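Local coordinates for aminotransferase class-III (Ochrobactrum anthropi, PDB 5GHG), which probably transfers amino groups between amines or amino acids and carbonyl acceptors, as an omega-transaminase of class III that holds its cofactor here as pyridoxamine phosphate, at residues L8-R11 against D12-H16; S160-L164 against P165-R169. The protein carries 1 engineered substitution. All coordinates share one frame; numbering follows the deposited sequence.

Contact 1: residues L8-R11 against D12-H16; sequences LEAR and DIRYH
Arg11 and Tyr15 meet through the Arg11 carbonyl, whose O accepts Tyr15 N at 3.0 Å; Tyr15 CD2 comes 3.2 Å from the same Arg11 O, the ring standing oblique to it. The Arg11 side chain passes obliquely by that of Arg14, its CG 4.0 Å from Arg14 NH1. Its own guanidinium is engaged elsewhere: NE donates to Asn6 O, while NH1 bridges to Glu99 and Asp96 of the second subunit, acids that probably offset the proximity of two like charges. The backbone bonds belong to helix 8-15, a short amino-terminal helix in which each carbonyl from Leu8 to Arg11 receives the amide four residues on, and which meets the partner subunit of the dimer. Asp12 N donates to Leu8 O at 3.0 Å, and Asp12 CB rests on the same oxygen. With CG anti to the backbone N (chi1 -173°), the Asp12 carboxylate reaches His16 at the helix end: His16 ND1 meets Asp12 OD2 at 2.9 Å on the syn side, almost exactly in the imidazole plane but 35° out of the carboxylate plane. His18 binds OD1, and Ser90 of the second subunit adds a bond to OD2. Ala10 contributes its methyl, CB standing 3.8 Å from Arg14 NH2, and its carbonyl O, which lies over one face of the Arg14 guanidinium. A bend at chi3 (-47°) folds the Arg14 chain back to this position, where NH2 donates to Pro5 O. A leucine in place of Arg14 would probably leave Pro5 O without this donor and take away the guanidinium that lies against Ala10 O.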
ATOM      1  N   LEU B   8     -15.682  -5.196  21.820  1.00  8.10           N
ATOM      2  CA  LEU B   8     -14.809  -4.762  20.753  1.00  8.61           C
ATOM      3  C   LEU B   8     -13.339  -5.033  21.089  1.00  5.41           C
ATOM      4  O   LEU B   8     -12.572  -5.479  20.226  1.00  3.66           O
ATOM      5  CB  LEU B   8     -15.013  -3.266  20.466  1.00  8.30           C
ATOM      6  CG  LEU B   8     -16.304  -2.843  19.748  1.00 11.25           C
ATOM      7  CD1 LEU B   8     -16.549  -1.357  19.914  1.00 11.22           C
ATOM      8  CD2 LEU B   8     -16.257  -3.212  18.281  1.00 12.31           C
ATOM      9  N   GLU B   9     -12.939  -4.771  22.335  1.00  4.58           N
ATOM     10  CA  GLU B   9     -11.550  -4.961  22.722  1.00  6.77           C
ATOM     11  C   GLU B   9     -11.146  -6.441  22.641  1.00  7.06           C
ATOM     12  O   GLU B   9     -10.073  -6.777  22.131  1.00  5.14           O
ATOM     13  CB  GLU B   9     -11.319  -4.421  24.140  1.00  6.58           C
ATOM     14  CG  GLU B   9     -11.443  -2.891  24.291  1.00 10.31           C
ATOM     15  CD  GLU B   9     -12.910  -2.388  24.384  1.00 15.39           C
ATOM     16  OE1 GLU B   9     -13.852  -3.211  24.431  1.00 11.82           O
ATOM     17  OE2 GLU B   9     -13.121  -1.160  24.383  1.00 18.11           O
ATOM     18  N   ALA B  10     -12.004  -7.333  23.130  1.00  4.74           N
ATOM     19  CA  ALA B  10     -11.708  -8.754  23.108  1.00  6.71           C
ATOM     20  C   ALA B  10     -11.639  -9.292  21.679  1.00  4.44           C
ATOM     21  O   ALA B  10     -10.786 -10.123  21.364  1.00  3.73           O
ATOM     22  CB  ALA B  10     -12.754  -9.525  23.913  1.00 10.16           C
ATOM     23  N   ARG B  11     -12.537  -8.843  20.807  1.00  4.19           N
ATOM     24  CA  ARG B  11     -12.523  -9.317  19.437  1.00  4.20           C
ATOM     25  C   ARG B  11     -11.302  -8.791  18.677  1.00  4.06           C
ATOM     26  O   ARG B  11     -10.725  -9.508  17.859  1.00  3.56           O
ATOM     27  CB  ARG B  11     -13.821  -8.946  18.723  1.00  5.80           C
ATOM     28  CG  ARG B  11     -15.007  -9.752  19.260  1.00  9.25           C
ATOM     29  CD  ARG B  11     -16.233  -9.604  18.376  1.00 13.96           C
ATOM     30  NE  ARG B  11     -16.810  -8.289  18.514  1.00 13.29           N
ATOM     31  CZ  ARG B  11     -17.052  -7.448  17.511  1.00 12.96           C
ATOM     32  NH1 ARG B  11     -16.781  -7.785  16.278  1.00 10.62           N
ATOM     33  NH2 ARG B  11     -17.583  -6.273  17.770  1.00 13.48           N
ATOM     34  N   ASP B  12     -10.896  -7.551  18.948  1.00  3.90           N
ATOM     35  CA  ASP B  12      -9.659  -7.038  18.371  1.00  4.21           C
ATOM     36  C   ASP B  12      -8.469  -7.912  18.779  1.00  4.06           C
ATOM     37  O   ASP B  12      -7.636  -8.287  17.945  1.00  3.23           O
ATOM     38  CB  ASP B  12      -9.439  -5.587  18.810  1.00  4.72           C
ATOM     39  CG  ASP B  12      -8.254  -4.935  18.099  1.00  6.71           C
ATOM     40  OD1 ASP B  12      -7.130  -5.030  18.629  1.00  7.34           O
ATOM     41  OD2 ASP B  12      -8.436  -4.350  16.993  1.00  5.90           O
ATOM     42  N   ILE B  13      -8.381  -8.260  20.075  1.00  2.82           N
ATOM     43  CA  ILE B  13      -7.306  -9.113  20.541  1.00  3.92           C
ATOM     44  C   ILE B  13      -7.306 -10.445  19.799  1.00  3.34           C
ATOM     45  O   ILE B  13      -6.253 -10.972  19.420  1.00  2.74           O
ATOM     46  CB  ILE B  13      -7.415  -9.339  22.063  1.00  5.24           C
ATOM     47  CG1 ILE B  13      -7.035  -8.065  22.830  1.00  4.61           C
ATOM     48  CG2 ILE B  13      -6.604 -10.576  22.487  1.00  3.39           C
ATOM     49  CD1 ILE B  13      -7.577  -8.058  24.256  1.00  7.36           C
ATOM     50  N   ARG B  14      -8.489 -11.016  19.591  1.00  3.61           N
ATOM     51  CA  ARG B  14      -8.585 -12.350  19.028  1.00  4.45           C
ATOM     52  C   ARG B  14      -8.195 -12.384  17.550  1.00  3.53           C
ATOM     53  O   ARG B  14      -7.573 -13.354  17.090  1.00  2.51           O
ATOM     54  CB  ARG B  14     -10.002 -12.890  19.224  1.00  6.24           C
ATOM     55  CG  ARG B  14     -10.157 -14.399  19.145  1.00 16.04           C
ATOM     56  CD  ARG B  14     -11.573 -14.783  19.616  1.00 20.31           C
ATOM     57  NE  ARG B  14     -11.893 -14.093  20.840  1.00 22.36           N
ATOM     58  CZ  ARG B  14     -13.062 -13.509  21.133  1.00 20.26           C
ATOM     59  NH1 ARG B  14     -14.079 -13.542  20.287  1.00 23.97           N
ATOM     60  NH2 ARG B  14     -13.207 -12.907  22.310  1.00 20.11           N
ATOM     61  N   TYR B  15      -8.563 -11.354  16.782  1.00  2.60           N
ATOM     62  CA  TYR B  15      -8.559 -11.488  15.324  1.00  2.84           C
ATOM     63  C   TYR B  15      -7.660 -10.530  14.564  1.00  2.52           C
ATOM     64  O   TYR B  15      -7.434 -10.755  13.378  1.00  2.00           O
ATOM     65  CB  TYR B  15      -9.987 -11.322  14.775  1.00  3.36           C
ATOM     66  CG  TYR B  15     -10.949 -12.319  15.362  1.00  5.49           C
ATOM     67  CD1 TYR B  15     -10.748 -13.680  15.172  1.00  7.46           C
ATOM     68  CD2 TYR B  15     -12.052 -11.908  16.115  1.00  6.69           C
ATOM     69  CE1 TYR B  15     -11.629 -14.619  15.703  1.00 11.86           C
ATOM     70  CE2 TYR B  15     -12.934 -12.815  16.644  1.00 10.29           C
ATOM     71  CZ  TYR B  15     -12.714 -14.182  16.438  1.00 15.72           C
ATOM     72  OH  TYR B  15     -13.574 -15.106  16.970  1.00 18.65           O
ATOM     73  N   HIS B  16      -7.157  -9.479  15.186  1.00  2.61           N
ATOM     74  CA  HIS B  16      -6.570  -8.360  14.452  1.00  2.73           C
ATOM     75  C   HIS B  16      -5.082  -8.191  14.806  1.00  2.19           C
ATOM     76  O   HIS B  16      -4.751  -7.829  15.942  1.00  2.36           O
ATOM     77  CB  HIS B  16      -7.339  -7.083  14.761  1.00  2.06           C
ATOM     78  CG  HIS B  16      -6.837  -5.894  14.009  1.00  2.72           C
ATOM     79  ND1 HIS B  16      -6.974  -4.612  14.469  1.00  3.53           N
ATOM     80  CD2 HIS B  16      -6.169  -5.802  12.831  1.00  3.64           C
ATOM     81  CE1 HIS B  16      -6.430  -3.770  13.600  1.00  4.91           C
ATOM     82  NE2 HIS B  16      -5.928  -4.472  12.602  1.00  4.46           N
TER

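Contact 2: residues S160-L164 against P165-R169; sequences SLTGL and PNNHR
Leu164 and Asn167 share the one backbone hydrogen bond that crosses the contact, from Asn167 N to Leu164 O at 3.0 Å. The donor stands 49° out of the carbonyl plane in the i to i+3 closure of a beta turn with Pro165 and Asn166 at its corners. Pro165 O then takes both His168 N and Arg169 N, carrying the chain through a single helical turn that never becomes a regular helix. The second group of contacts surrounds the His168 ring. Leu164 O sits 3.9 Å above the ring plane, over its centre, whereas Thr162 O lies at the ring edge, 2.8 Å from His168 NE2, and that nitrogen donates to Ala159 O. Van der Waals contacts form a third group. A chi1 of -65° sets Thr162 OG1 anti to the carbonyl carbon and leaves CG2 anti to the backbone N, facing Asn167, whose OD1 it touches at 3.5 Å as the two side chains cross at about a right angle. Leu164 runs alongside Asn167, its CB 3.7 Å from Asn167 OD1, and the same CB makes an apolar contact with Pro165 CD. The stretch belongs to the crossover joining strands 143-147 and 178-181, parallel neighbours in one mixed sheet, by way of helix 156-161. Thr162 OG1, turned the other way, bonds to His152 N and Gly153 O, residues of the cofactor pocket; its side chain is about 7 Å from the bound pyridoxamine phosphate. Asn167 ND2 is taken by Tyr20 OH. Thr162 thus divides its two branches between pocket loop and turn, which is consistent with a second-shell part in fixing the cofactor loop relative to the crossover.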
ATOM      1  N   SER B 160      13.680   0.233   3.614  1.00  2.09           N
ATOM      2  CA  SER B 160      15.129   0.346   3.518  1.00  2.67           C
ATOM      3  C   SER B 160      15.562   1.803   3.487  1.00  2.48           C
ATOM      4  O   SER B 160      16.579   2.157   4.088  1.00  2.17           O
ATOM      5  CB  SER B 160      15.640  -0.388   2.278  1.00  3.18           C
ATOM      6  OG  SER B 160      15.394  -1.786   2.373  1.00  3.25           O
ATOM      7  N   LEU B 161      14.805   2.650   2.779  1.00  2.24           N
ATOM      8  CA  LEU B 161      15.063   4.094   2.799  1.00  2.94           C
ATOM      9  C   LEU B 161      14.928   4.642   4.211  1.00  4.02           C
ATOM     10  O   LEU B 161      15.711   5.491   4.644  1.00  2.12           O
ATOM     11  CB  LEU B 161      14.100   4.813   1.856  1.00  2.15           C
ATOM     12  CG  LEU B 161      14.191   4.525   0.360  1.00  5.46           C
ATOM     13  CD1 LEU B 161      13.048   5.193  -0.372  1.00  4.48           C
ATOM     14  CD2 LEU B 161      15.553   4.960  -0.190  1.00  4.65           C
ATOM     15  N   THR B 162      13.914   4.176   4.929  1.00  2.50           N
ATOM     16  CA  THR B 162      13.702   4.570   6.312  1.00  2.76           C
ATOM     17  C   THR B 162      14.956   4.293   7.134  1.00  3.10           C
ATOM     18  O   THR B 162      15.640   3.287   6.922  1.00  4.18           O
ATOM     19  CB  THR B 162      12.497   3.805   6.854  1.00  2.80           C
ATOM     20  OG1 THR B 162      11.336   4.242   6.135  1.00  2.61           O
ATOM     21  CG2 THR B 162      12.312   4.008   8.363  1.00  3.61           C
ATOM     22  N   GLY B 163      15.276   5.212   8.040  1.00  2.63           N
ATOM     23  CA  GLY B 163      16.528   5.135   8.783  1.00  3.63           C
ATOM     24  C   GLY B 163      16.339   4.918  10.271  1.00  5.56           C
ATOM     25  O   GLY B 163      17.124   5.408  11.082  1.00  4.08           O
ATOM     26  N   LEU B 164      15.285   4.186  10.637  1.00  5.49           N
ATOM     27  CA  LEU B 164      14.964   3.925  12.039  1.00  7.45           C
ATOM     28  C   LEU B 164      15.143   2.434  12.322  1.00  6.86           C
ATOM     29  O   LEU B 164      14.700   1.593  11.524  1.00  5.54           O
ATOM     30  CB  LEU B 164      13.525   4.356  12.358  1.00  7.53           C
ATOM     31  CG  LEU B 164      13.268   5.878  12.260  1.00  8.05           C
ATOM     32  CD1 LEU B 164      11.789   6.196  12.226  1.00  7.88           C
ATOM     33  CD2 LEU B 164      13.946   6.628  13.416  1.00  6.96           C
ATOM     34  N   PRO B 165      15.801   2.082  13.426  1.00  7.02           N
ATOM     35  CA  PRO B 165      16.159   0.675  13.648  1.00  6.39           C
ATOM     36  C   PRO B 165      14.968  -0.258  13.781  1.00  6.74           C
ATOM     37  O   PRO B 165      15.054  -1.413  13.333  1.00  6.11           O
ATOM     38  CB  PRO B 165      16.996   0.721  14.950  1.00  8.52           C
ATOM     39  CG  PRO B 165      16.655   2.024  15.594  1.00 12.71           C
ATOM     40  CD  PRO B 165      16.385   2.969  14.453  1.00  9.16           C
ATOM     41  N   ASN B 166      13.871   0.198  14.376  1.00  5.34           N
ATOM     42  CA  ASN B 166      12.677  -0.638  14.474  1.00  6.95           C
ATOM     43  C   ASN B 166      12.171  -1.054  13.093  1.00  5.20           C
ATOM     44  O   ASN B 166      11.490  -2.065  12.965  1.00  4.24           O
ATOM     45  CB  ASN B 166      11.559   0.095  15.205  1.00 10.96           C
ATOM     46  CG  ASN B 166      11.788   0.217  16.693  1.00 18.81           C
ATOM     47  OD1 ASN B 166      12.623  -0.469  17.265  1.00 16.34           O
ATOM     48  ND2 ASN B 166      10.982   1.083  17.335  1.00 20.47           N
ATOM     49  N   ASN B 167      12.451  -0.268  12.057  1.00  3.40           N
ATOM     50  CA  ASN B 167      11.983  -0.642  10.727  1.00  3.57           C
ATOM     51  C   ASN B 167      12.901  -1.643  10.031  1.00  3.16           C
ATOM     52  O   ASN B 167      12.547  -2.154   8.954  1.00  2.56           O
ATOM     53  CB  ASN B 167      11.828   0.609   9.857  1.00  3.36           C
ATOM     54  CG  ASN B 167      10.626   1.432  10.270  1.00  4.33           C
ATOM     55  OD1 ASN B 167      10.741   2.365  11.057  1.00  5.86           O
ATOM     56  ND2 ASN B 167       9.467   1.075   9.752  1.00  5.93           N
ATOM     57  N   HIS B 168      14.073  -1.899  10.600  1.00  2.06           N
ATOM     58  CA  HIS B 168      15.062  -2.819  10.035  1.00  2.55           C
ATOM     59  C   HIS B 168      15.263  -4.091  10.859  1.00  3.65           C
ATOM     60  O   HIS B 168      15.452  -5.160  10.289  1.00  2.98           O
ATOM     61  CB  HIS B 168      16.405  -2.104   9.879  1.00  3.59           C
ATOM     62  CG  HIS B 168      16.370  -0.949   8.929  1.00  4.48           C
ATOM     63  ND1 HIS B 168      17.332   0.043   8.921  1.00  4.74           N
ATOM     64  CD2 HIS B 168      15.480  -0.615   7.962  1.00  3.96           C
ATOM     65  CE1 HIS B 168      17.043   0.930   7.986  1.00  5.59           C
ATOM     66  NE2 HIS B 168      15.921   0.557   7.388  1.00  4.40           N
ATOM     67  N   ARG B 169      15.248  -3.995  12.184  1.00  3.87           N
ATOM     68  CA  ARG B 169      15.588  -5.140  13.031  1.00  4.38           C
ATOM     69  C   ARG B 169      14.768  -6.377  12.704  1.00  4.53           C
ATOM     70  O   ARG B 169      13.532  -6.321  12.681  1.00  2.76           O
ATOM     71  CB  ARG B 169      15.425  -4.768  14.504  1.00  8.41           C
ATOM     72  CG  ARG B 169      15.680  -5.930  15.455  1.00 17.31           C
ATOM     73  CD  ARG B 169      16.664  -5.592  16.601  1.00 27.47           C
ATOM     74  NE  ARG B 169      16.210  -4.458  17.383  1.00 18.98           N
ATOM     75  CZ  ARG B 169      15.957  -4.478  18.699  1.00 23.96           C
ATOM     76  NH1 ARG B 169      16.122  -5.575  19.407  1.00 16.78           N
ATOM     77  NH2 ARG B 169      15.510  -3.374  19.299  1.00 20.00           N
TER

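Both contacts are local, partly buried pieces of chain that touch the second subunit, yet they hold different elements. Contact 1 lies within helix 8-15 and the residue after it, about 29 Å from the centre of the chain, whereas contact 2, at about 15 Å, takes in the end of helix 156-161 and the turn after it, near the cofactor. Their centres are 28 Å apart and their nearest atoms about 17 Å, so neither supports the other directly. Contact 1 repeats regular helical bonds and turns charged groups toward acids of the second subunit. Contact 2 depends on irregular turn bonds, a carbonyl over an imidazole and polar and aliphatic side chains; it packs on the second subunit through Asn166 and Asn167.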